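Local coordinates for ATP/GTP-binding site-containing protein A (Brucella abortus, PDB 6NTR) that functions in the periplasm to maintain the integrity of the cell envelope, at residues A[6-11]-A[236-241]; A[32-37]-A[44-49]. All coordinates share one frame; numbering follows the deposited sequence.

Contact 1 of 2, residues A[6-11]-A[236-241]; sequences VPHRAI and VKLDIY
Tyr241 lays one face of its phenol ring against the backbone of His8, whose CA makes a CH-pi contact 4.3 Å from the ring centroid, 24° off the normal. The ring belongs to the residue just past strand 229-240, which pairs antiparallel with strand 8-19 and so brings together the regions near both ends of the modelled chain in this beta-barrel-like fold. With CG anti to its carbonyl carbon (chi1 -60°), Tyr241 folds back across 6-11: its CB packs on Pro7 CB, and its OH passes Arg9 CB at 3.3 Å on the way to a hydrogen bond with Glu35 of the neighbouring strand 25-39. The main-chain N of Tyr241 bonds to Pro7 O, the donor standing above the carbonyl plane.

Arg9 and Asp239 form a hydrogen-bonded pair with bonds in both directions, and their side chains run side by side. Asp239 OD2 is held by Lys237 NZ of its own strand at 2.5 Å. Arg9 NH1 stays 4.1 Å from that OD2, beyond a salt bridge, although the negative charge probably offsets the like charges of Arg9 NH1 and Lys237 NZ, 4.6 Å apart. Ile11 CD1 lies over one face of the guanidinium.

His8, Ala10, Leu238 and Ile240 occupy the other side of the sheet. Leu238 CD1 reaches Ala10 CB and the His8 ring, while Val6 CG2 meets Ile240 CG2 obliquely. At the far end, a classic beta bulge sets Val236 and Lys237 against Ile11, whose O accepts a straight bond from Val236 N and a weak one from Lys237 N. His8 has CG in the crowded position between its N and carbonyl carbon (chi1 62°), which swings ND1 back to donate in the ring plane to Val6 O at 2.5 Å.

Contact 2 of 2, residues A[32-37]-A[44-49]; sequences MVYEFN and YTTNFR. With EDO (1,2-ethanediol), chain F.
The rings of Phe36 and Tyr44 lie nearly parallel, planes 19° apart, but are displaced along their planes so that they barely overlap; Phe36 CZ reaches Tyr44 CD1 at 3.2 Å. At the Phe36 edge, near the ring plane, sits Thr46 OG1, 3.1 Å from CD1, and the edge of the Tyr44 ring meets Asn37 O. These groups belong to the antiparallel beta hairpin of strands 25-39 and 43-56, part of the barrel-like wall. Thr127 of helix 126-138 touches both Phe36 and Tyr44.

Tyr34 and Phe48 share the face of Phe36 and Thr46. With CG anti to its N, Tyr34 brings the CD1-CE1 side of its ring obliquely to the side chains opposite: CD1 meets Phe48 CB and CE1 meets Thr46 CG2 at 3.7 Å. Phe48 takes the crowded first torsion, CG between its N and carbonyl carbon (chi1 83°), so its ring leads away from 32-37. SE of Met32, a selenomethionine, stands obliquely off that ring, 5.2 Å from its centroid, a Met-aromatic contact reached by a chain bent at chi2 and chi3.

Three hydrogen-bonded pairs, Val33 with Arg49, Glu35 with Asn47 and Asn37 with Thr45, join the backbones with two bonds each. The shortest, Thr45 N to Asn37 O at 2.6 Å, runs nearly along the carbonyl axis. On their face Asn37 CB packs on Thr45 CG2, whereas the ends of Glu35 and Arg49 turn away from the opposing segment, to Tyr241 and to a salt bridge with Asp65. A 1,2-ethanediol, probably from the crystallisation liquor, binds beside Asn47 and is also hydrogen-bonded to Gln67 and Thr68; Asn47 ND2 donates to its O1 over a very short 2.4 Å.

How the contacts relate
Contacts 1 and 2 are neighbouring strand pairs of the barrel-like structure, their centres 10 Å apart, in the order 236-241, 6-11, 32-37, 44-49. Contact 2 is nested within the 224 residues between the segments of contact 1. Between strands 8-19 and 25-39, Ala10 N lies 2.7 Å from Tyr34 O, a probable hydrogen bond. Tyr241, just past strand 229-240, reaches over strand 8-19 to strand 25-39: its OH is 2.5 Å from Glu35 OE2, its CD2 3.0 Å from Asn37 ND2. On the other face, the His8 and Tyr34 rings meet, planes at about 40°, joining the faces of Leu238 and Phe48; 1,2-ethanediol, probably from the crystallisation liquor, lies about 4 Å from both side chains.

Contact 1 of 2, residues A[6-11]-A[236-241]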
ATOM      1  N   VAL A   6      -5.119  -6.952 -13.121  1.00 61.49           N
ATOM      2  CA  VAL A   6      -5.806  -8.212 -12.982  1.00 58.75           C
ATOM      3  C   VAL A   6      -6.389  -8.437 -11.604  1.00 58.07           C
ATOM      4  O   VAL A   6      -5.748  -8.208 -10.601  1.00 54.20           O
ATOM      5  CB  VAL A   6      -4.902  -9.377 -13.371  1.00 57.86           C
ATOM      6  CG1 VAL A   6      -3.761  -9.531 -12.391  1.00 53.86           C
ATOM      7  CG2 VAL A   6      -5.699 -10.645 -13.500  1.00 56.95           C
ATOM      8  N   PRO A   7      -7.628  -8.895 -11.549  1.00 61.99           N
ATOM      9  CA  PRO A   7      -8.274  -9.135 -10.266  1.00 58.17           C
ATOM     10  C   PRO A   7      -7.679 -10.343  -9.599  1.00 56.04           C
ATOM     11  O   PRO A   7      -7.543 -11.368 -10.219  1.00 58.88           O
ATOM     12  CB  PRO A   7      -9.717  -9.419 -10.659  1.00 56.84           C
ATOM     13  CG  PRO A   7      -9.861  -8.861 -12.018  1.00 60.48           C
ATOM     14  CD  PRO A   7      -8.548  -9.097 -12.666  1.00 62.54           C
ATOM     15  N   HIS A   8      -7.298 -10.213  -8.347  1.00 49.51           N
ATOM     16  CA  HIS A   8      -6.633 -11.307  -7.684  1.00 45.82           C
ATOM     17  C   HIS A   8      -6.626 -11.181  -6.185  1.00 44.61           C
ATOM     18  O   HIS A   8      -6.852 -10.133  -5.648  1.00 46.65           O
ATOM     19  CB  HIS A   8      -5.177 -11.292  -8.127  1.00 50.16           C
ATOM     20  CG  HIS A   8      -4.469 -10.043  -7.735  1.00 50.08           C
ATOM     21  ND1 HIS A   8      -4.636  -8.860  -8.407  1.00 51.58           N
ATOM     22  CD2 HIS A   8      -3.661  -9.772  -6.694  1.00 48.94           C
ATOM     23  CE1 HIS A   8      -3.932  -7.921  -7.817  1.00 49.87           C
ATOM     24  NE2 HIS A   8      -3.333  -8.448  -6.773  1.00 48.94           N
ATOM     25  N   ARG A   9      -6.315 -12.273  -5.523  1.00 44.90           N
ATOM     26  CA  ARG A   9      -6.185 -12.300  -4.079  1.00 45.80           C
ATOM     27  C   ARG A   9      -4.766 -12.760  -3.866  1.00 57.35           C
ATOM     28  O   ARG A   9      -4.312 -13.693  -4.499  1.00 67.83           O
ATOM     29  CB  ARG A   9      -7.168 -13.241  -3.398  1.00 44.89           C
ATOM     30  CG  ARG A   9      -7.057 -13.224  -1.883  1.00 42.77           C
ATOM     31  CD  ARG A   9      -8.075 -14.157  -1.262  1.00 51.97           C
ATOM     32  NE  ARG A   9      -7.758 -14.517   0.110  1.00 61.88           N
ATOM     33  CZ  ARG A   9      -7.729 -15.764   0.552  1.00 66.43           C
ATOM     34  NH1 ARG A   9      -7.988 -16.755  -0.278  1.00 71.32           N
ATOM     35  NH2 ARG A   9      -7.439 -16.021   1.813  1.00 61.23           N
ATOM     36  N   ALA A  10      -4.059 -12.088  -2.983  1.00 53.38           N
ATOM     37  CA  ALA A  10      -2.662 -12.390  -2.751  1.00 42.68           C
ATOM     38  C   ALA A  10      -2.400 -12.388  -1.256  1.00 46.95           C
ATOM     39  O   ALA A  10      -2.759 -11.441  -0.553  1.00 45.32           O
ATOM     40  CB  ALA A  10      -1.789 -11.371  -3.451  1.00 41.37           C
ATOM     41  N   ILE A  11      -1.791 -13.456  -0.773  1.00 48.69           N
ATOM     42  CA  ILE A  11      -1.499 -13.613   0.640  1.00 50.11           C
ATOM     43  C   ILE A  11      -0.000 -13.543   0.798  1.00 53.42           C
ATOM     44  O   ILE A  11       0.734 -14.315   0.170  1.00 49.65           O
ATOM     45  CB  ILE A  11      -2.008 -14.945   1.187  1.00 48.19           C
ATOM     46  CG1 ILE A  11      -3.499 -15.084   0.955  1.00 47.22           C
ATOM     47  CG2 ILE A  11      -1.712 -15.019   2.644  1.00 51.62           C
ATOM     48  CD1 ILE A  11      -3.980 -16.454   1.294  1.00 54.36           C
ATOM     49  N   VAL A 236       2.859 -15.806  -0.781  1.00 55.56           N
ATOM     50  CA  VAL A 236       2.782 -17.242  -0.545  1.00 54.31           C
ATOM     51  C   VAL A 236       1.599 -17.895  -1.239  1.00 55.57           C
ATOM     52  O   VAL A 236       1.505 -19.129  -1.225  1.00 57.51           O
ATOM     53  CB  VAL A 236       2.761 -17.577   0.962  1.00 51.20           C
ATOM     54  CG1 VAL A 236       4.003 -17.034   1.625  1.00 48.17           C
ATOM     55  CG2 VAL A 236       1.500 -17.065   1.637  1.00 48.22           C
ATOM     56  N   LYS A 237       0.703 -17.133  -1.857  1.00 54.94           N
ATOM     57  CA  LYS A 237      -0.407 -17.727  -2.585  1.00 56.16           C
ATOM     58  C   LYS A 237      -1.052 -16.667  -3.456  1.00 57.56           C
ATOM     59  O   LYS A 237      -1.276 -15.539  -3.004  1.00 55.88           O
ATOM     60  CB  LYS A 237      -1.433 -18.313  -1.622  1.00 59.48           C
ATOM     61  CG  LYS A 237      -2.547 -19.118  -2.263  1.00 63.97           C
ATOM     62  CD  LYS A 237      -3.437 -19.730  -1.180  1.00 64.52           C
ATOM     63  CE  LYS A 237      -4.525 -20.590  -1.772  1.00 65.55           C
ATOM     64  NZ  LYS A 237      -5.392 -19.771  -2.659  1.00 63.92           N
ATOM     65  N   LEU A 238      -1.373 -17.014  -4.695  1.00 60.70           N
ATOM     66  CA  LEU A 238      -1.896 -16.049  -5.647  1.00 59.81           C
ATOM     67  C   LEU A 238      -3.072 -16.667  -6.376  1.00 68.53           C
ATOM     68  O   LEU A 238      -2.938 -17.737  -6.982  1.00 75.17           O
ATOM     69  CB  LEU A 238      -0.819 -15.614  -6.637  1.00 53.59           C
ATOM     70  CG  LEU A 238      -1.357 -14.677  -7.697  1.00 49.34           C
ATOM     71  CD1 LEU A 238      -1.649 -13.346  -7.050  1.00 44.56           C
ATOM     72  CD2 LEU A 238      -0.364 -14.541  -8.825  1.00 49.90           C
ATOM     73  N   ASP A 239      -4.215 -15.994  -6.310  1.00 67.41           N
ATOM     74  CA  ASP A 239      -5.437 -16.461  -6.943  1.00 68.23           C
ATOM     75  C   ASP A 239      -5.846 -15.450  -7.995  1.00 66.43           C
ATOM     76  O   ASP A 239      -6.090 -14.281  -7.680  1.00 61.95           O
ATOM     77  CB  ASP A 239      -6.542 -16.678  -5.915  1.00 67.95           C
ATOM     78  CG  ASP A 239      -6.319 -17.926  -5.107  1.00 72.78           C
ATOM     79  OD1 ASP A 239      -6.002 -18.970  -5.723  1.00 75.48           O
ATOM     80  OD2 ASP A 239      -6.457 -17.862  -3.865  1.00 74.58           O
ATOM     81  N   ILE A 240      -5.904 -15.906  -9.240  1.00 70.20           N
ATOM     82  CA  ILE A 240      -6.202 -15.063 -10.387  1.00 72.97           C
ATOM     83  C   ILE A 240      -7.672 -15.231 -10.731  1.00 80.05           C
ATOM     84  O   ILE A 240      -8.113 -16.337 -11.060  1.00 82.16           O
ATOM     85  CB  ILE A 240      -5.326 -15.430 -11.589  1.00 71.83           C
ATOM     86  CG1 ILE A 240      -3.847 -15.388 -11.216  1.00 65.38           C
ATOM     87  CG2 ILE A 240      -5.619 -14.497 -12.737  1.00 79.11           C
ATOM     88  CD1 ILE A 240      -3.226 -16.757 -11.083  1.00 65.85           C
ATOM     89  N   TYR A 241      -8.424 -14.140 -10.678  1.00 85.21           N
ATOM     90  CA  TYR A 241      -9.843 -14.184 -10.987  1.00 86.83           C
ATOM     91  C   TYR A 241     -10.062 -13.999 -12.487  1.00 88.88           C
ATOM     92  O   TYR A 241      -9.165 -13.584 -13.222  1.00 88.39           O
ATOM     93  CB  TYR A 241     -10.597 -13.115 -10.201  1.00 83.54           C
ATOM     94  CG  TYR A 241     -10.482 -13.233  -8.691  1.00 75.10           C
ATOM     95  CD1 TYR A 241     -10.355 -14.470  -8.067  1.00 71.31           C
ATOM     96  CD2 TYR A 241     -10.523 -12.099  -7.893  1.00 66.01           C
ATOM     97  CE1 TYR A 241     -10.257 -14.559  -6.697  1.00 67.52           C
ATOM     98  CE2 TYR A 241     -10.434 -12.177  -6.534  1.00 63.62           C
ATOM     99  CZ  TYR A 241     -10.297 -13.402  -5.937  1.00 68.59           C
ATOM    100  OH  TYR A 241     -10.207 -13.461  -4.568  1.00 72.51           O
TER

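Contact 2 of 2, residues A[32-37]-A[44-49]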
HETATM    1  N   MSE A  32      -0.421 -10.715   5.372  1.00 47.45           N
HETATM    2  CA  MSE A  32      -1.226  -9.710   4.736  1.00 49.95           C
HETATM    3  C   MSE A  32      -1.992 -10.388   3.675  1.00 49.97           C
HETATM    4  O   MSE A  32      -1.465 -11.238   2.969  1.00 51.54           O
HETATM    5  CB  MSE A  32      -0.528  -8.523   4.106  1.00 64.63           C
HETATM    6  CG  MSE A  32      -1.552  -7.410   3.982  1.00 85.32           C
HETATM    7 SE   MSE A  32      -1.368  -6.395   2.325  1.00109.15          SE
HETATM    8  CE  MSE A  32       0.547  -6.015   2.568  1.00108.95           C
ATOM      9  N   VAL A  33      -3.254 -10.040   3.569  1.00 55.18           N
ATOM     10  CA  VAL A  33      -4.137 -10.560   2.548  1.00 52.83           C
ATOM     11  C   VAL A  33      -4.604  -9.364   1.744  1.00 53.83           C
ATOM     12  O   VAL A  33      -5.164  -8.418   2.306  1.00 59.75           O
ATOM     13  CB  VAL A  33      -5.321 -11.322   3.155  1.00 48.49           C
ATOM     14  CG1 VAL A  33      -6.059 -12.041   2.071  1.00 52.55           C
ATOM     15  CG2 VAL A  33      -4.828 -12.296   4.208  1.00 42.85           C
ATOM     16  N   TYR A  34      -4.336  -9.382   0.449  1.00 50.12           N
ATOM     17  CA  TYR A  34      -4.730  -8.303  -0.442  1.00 47.84           C
ATOM     18  C   TYR A  34      -5.662  -8.889  -1.483  1.00 50.21           C
ATOM     19  O   TYR A  34      -5.368  -9.935  -2.069  1.00 57.33           O
ATOM     20  CB  TYR A  34      -3.510  -7.642  -1.102  1.00 44.58           C
ATOM     21  CG  TYR A  34      -3.783  -6.563  -2.157  1.00 45.19           C
ATOM     22  CD1 TYR A  34      -4.026  -5.248  -1.796  1.00 41.43           C
ATOM     23  CD2 TYR A  34      -3.751  -6.863  -3.511  1.00 41.74           C
ATOM     24  CE1 TYR A  34      -4.238  -4.284  -2.748  1.00 45.60           C
ATOM     25  CE2 TYR A  34      -3.967  -5.902  -4.460  1.00 42.75           C
ATOM     26  CZ  TYR A  34      -4.205  -4.619  -4.072  1.00 47.18           C
ATOM     27  OH  TYR A  34      -4.419  -3.646  -5.011  1.00 54.40           O
ATOM     28  N   GLU A  35      -6.799  -8.251  -1.672  1.00 49.81           N
ATOM     29  CA  GLU A  35      -7.688  -8.609  -2.755  1.00 50.87           C
ATOM     30  C   GLU A  35      -8.003  -7.348  -3.526  1.00 52.02           C
ATOM     31  O   GLU A  35      -8.258  -6.300  -2.932  1.00 42.69           O
ATOM     32  CB  GLU A  35      -8.982  -9.286  -2.271  1.00 59.51           C
ATOM     33  CG  GLU A  35     -10.048  -9.260  -3.372  1.00 70.52           C
ATOM     34  CD  GLU A  35     -10.963 -10.464  -3.409  1.00 76.02           C
ATOM     35  OE1 GLU A  35     -12.094 -10.327  -3.916  1.00 77.43           O
ATOM     36  OE2 GLU A  35     -10.542 -11.549  -2.961  1.00 78.28           O
ATOM     37  N   PHE A  36      -7.950  -7.451  -4.850  1.00 52.49           N
ATOM     38  CA  PHE A  36      -8.223  -6.325  -5.725  1.00 52.86           C
ATOM     39  C   PHE A  36      -9.105  -6.809  -6.861  1.00 50.02           C
ATOM     40  O   PHE A  36      -8.783  -7.802  -7.517  1.00 49.62           O
ATOM     41  CB  PHE A  36      -6.921  -5.721  -6.260  1.00 52.95           C
ATOM     42  CG  PHE A  36      -7.114  -4.535  -7.122  1.00 46.26           C
ATOM     43  CD1 PHE A  36      -7.292  -3.287  -6.559  1.00 51.41           C
ATOM     44  CD2 PHE A  36      -7.091  -4.665  -8.491  1.00 47.58           C
ATOM     45  CE1 PHE A  36      -7.458  -2.189  -7.343  1.00 55.22           C
ATOM     46  CE2 PHE A  36      -7.260  -3.572  -9.284  1.00 60.42           C
ATOM     47  CZ  PHE A  36      -7.440  -2.326  -8.710  1.00 59.74           C
ATOM     48  N   ASN A  37     -10.221  -6.114  -7.067  1.00 50.33           N
ATOM     49  CA  ASN A  37     -11.190  -6.455  -8.099  1.00 54.89           C
ATOM     50  C   ASN A  37     -11.829  -5.165  -8.583  1.00 53.62           C
ATOM     51  O   ASN A  37     -11.753  -4.127  -7.921  1.00 52.72           O
ATOM     52  CB  ASN A  37     -12.260  -7.426  -7.571  1.00 62.74           C
ATOM     53  CG  ASN A  37     -12.562  -8.577  -8.535  1.00 67.13           C
ATOM     54  OD1 ASN A  37     -12.879  -8.376  -9.711  1.00 64.16           O
ATOM     55  ND2 ASN A  37     -12.433  -9.798  -8.030  1.00 71.34           N
ATOM     56  N   TYR A  44     -12.890   0.154  -8.957  1.00 62.51           N
ATOM     57  CA  TYR A  44     -12.017  -0.757  -8.239  1.00 60.83           C
ATOM     58  C   TYR A  44     -12.346  -0.941  -6.765  1.00 60.63           C
ATOM     59  O   TYR A  44     -12.497   0.015  -6.027  1.00 51.96           O
ATOM     60  CB  TYR A  44     -10.560  -0.358  -8.431  1.00 61.70           C
ATOM     61  CG  TYR A  44     -10.145  -0.405  -9.866  1.00 68.37           C
ATOM     62  CD1 TYR A  44     -10.025  -1.605 -10.521  1.00 70.91           C
ATOM     63  CD2 TYR A  44      -9.902   0.753 -10.571  1.00 74.47           C
ATOM     64  CE1 TYR A  44      -9.648  -1.657 -11.839  1.00 78.52           C
ATOM     65  CE2 TYR A  44      -9.531   0.712 -11.894  1.00 81.17           C
ATOM     66  CZ  TYR A  44      -9.403  -0.499 -12.517  1.00 80.88           C
ATOM     67  OH  TYR A  44      -9.033  -0.548 -13.828  1.00 80.60           O
ATOM     68  N   THR A  45     -12.410  -2.191  -6.338  1.00 60.17           N
ATOM     69  CA  THR A  45     -12.685  -2.482  -4.946  1.00 61.14           C
ATOM     70  C   THR A  45     -11.457  -3.137  -4.360  1.00 60.02           C
ATOM     71  O   THR A  45     -10.960  -4.112  -4.886  1.00 58.59           O
ATOM     72  CB  THR A  45     -13.920  -3.384  -4.752  1.00 64.03           C
ATOM     73  OG1 THR A  45     -13.985  -3.808  -3.390  1.00 61.43           O
ATOM     74  CG2 THR A  45     -13.843  -4.594  -5.633  1.00 66.87           C
ATOM     75  N   THR A  46     -10.982  -2.590  -3.256  1.00 62.94           N
ATOM     76  CA  THR A  46      -9.777  -3.091  -2.611  1.00 61.52           C
ATOM     77  C   THR A  46     -10.106  -3.456  -1.172  1.00 58.66           C
ATOM     78  O   THR A  46     -10.659  -2.641  -0.427  1.00 52.99           O
ATOM     79  CB  THR A  46      -8.636  -2.059  -2.678  1.00 59.35           C
ATOM     80  OG1 THR A  46      -8.266  -1.844  -4.042  1.00 59.44           O
ATOM     81  CG2 THR A  46      -7.432  -2.549  -1.943  1.00 57.81           C
ATOM     82  N   ASN A  47      -9.808  -4.762  -0.867  1.00 64.62           N
ATOM     83  CA  ASN A  47      -9.957  -5.304   0.459  1.00 70.96           C
ATOM     84  C   ASN A  47      -8.601  -5.761   0.966  1.00 67.02           C
ATOM     85  O   ASN A  47      -7.974  -6.570   0.342  1.00 68.72           O
ATOM     86  CB  ASN A  47     -10.821  -6.557   0.378  1.00 82.13           C
ATOM     87  CG  ASN A  47     -12.249  -6.309   0.745  1.00 90.40           C
ATOM     88  OD1 ASN A  47     -13.120  -6.355  -0.115  1.00 95.52           O
ATOM     89  ND2 ASN A  47     -12.511  -6.074   2.026  1.00 92.55           N
ATOM     90  N   PHE A  48      -8.134  -5.230   2.083  1.00 57.94           N
ATOM     91  CA  PHE A  48      -6.903  -5.751   2.657  1.00 59.60           C
ATOM     92  C   PHE A  48      -6.847  -5.769   4.174  1.00 63.70           C
ATOM     93  O   PHE A  48      -7.451  -4.951   4.817  1.00 68.33           O
ATOM     94  CB  PHE A  48      -5.647  -5.107   2.025  1.00 55.43           C
ATOM     95  CG  PHE A  48      -5.247  -3.783   2.609  1.00 57.25           C
ATOM     96  CD1 PHE A  48      -4.681  -3.700   3.838  1.00 56.13           C
ATOM     97  CD2 PHE A  48      -5.377  -2.637   1.879  1.00 65.29           C
ATOM     98  CE1 PHE A  48      -4.291  -2.491   4.359  1.00 58.46           C
ATOM     99  CE2 PHE A  48      -4.996  -1.422   2.385  1.00 68.56           C
ATOM    100  CZ  PHE A  48      -4.452  -1.349   3.634  1.00 64.62           C
ATOM    101  N   ARG A  49      -6.131  -6.745   4.715  1.00 61.70           N
ATOM    102  CA  ARG A  49      -5.983  -6.955   6.141  1.00 51.95           C
ATOM    103  C   ARG A  49      -4.498  -7.080   6.454  1.00 43.46           C
ATOM    104  O   ARG A  49      -3.777  -7.835   5.802  1.00 41.90           O
ATOM    105  CB  ARG A  49      -6.726  -8.216   6.583  1.00 58.60           C
ATOM    106  CG  ARG A  49      -6.722  -8.445   8.085  1.00 62.40           C
ATOM    107  CD  ARG A  49      -7.546  -9.667   8.459  1.00 61.82           C
ATOM    108  NE  ARG A  49      -7.303 -10.089   9.836  1.00 62.14           N
ATOM    109  CZ  ARG A  49      -7.376 -11.349  10.254  1.00 68.50           C
ATOM    110  NH1 ARG A  49      -7.685 -12.317   9.402  1.00 72.08           N
ATOM    111  NH2 ARG A  49      -7.139 -11.642  11.525  1.00 70.46           N
TER
HETATM  112  C1  EDO F 302     -10.631  -6.400   5.178  1.00 66.51           C
HETATM  113  O1  EDO F 302     -11.605  -5.944   4.233  1.00 68.13           O
HETATM  114  C2  EDO F 302     -10.363  -7.878   4.926  1.00 65.73           C
HETATM  115  O2  EDO F 302     -10.818  -8.668   6.034  1.00 63.03           O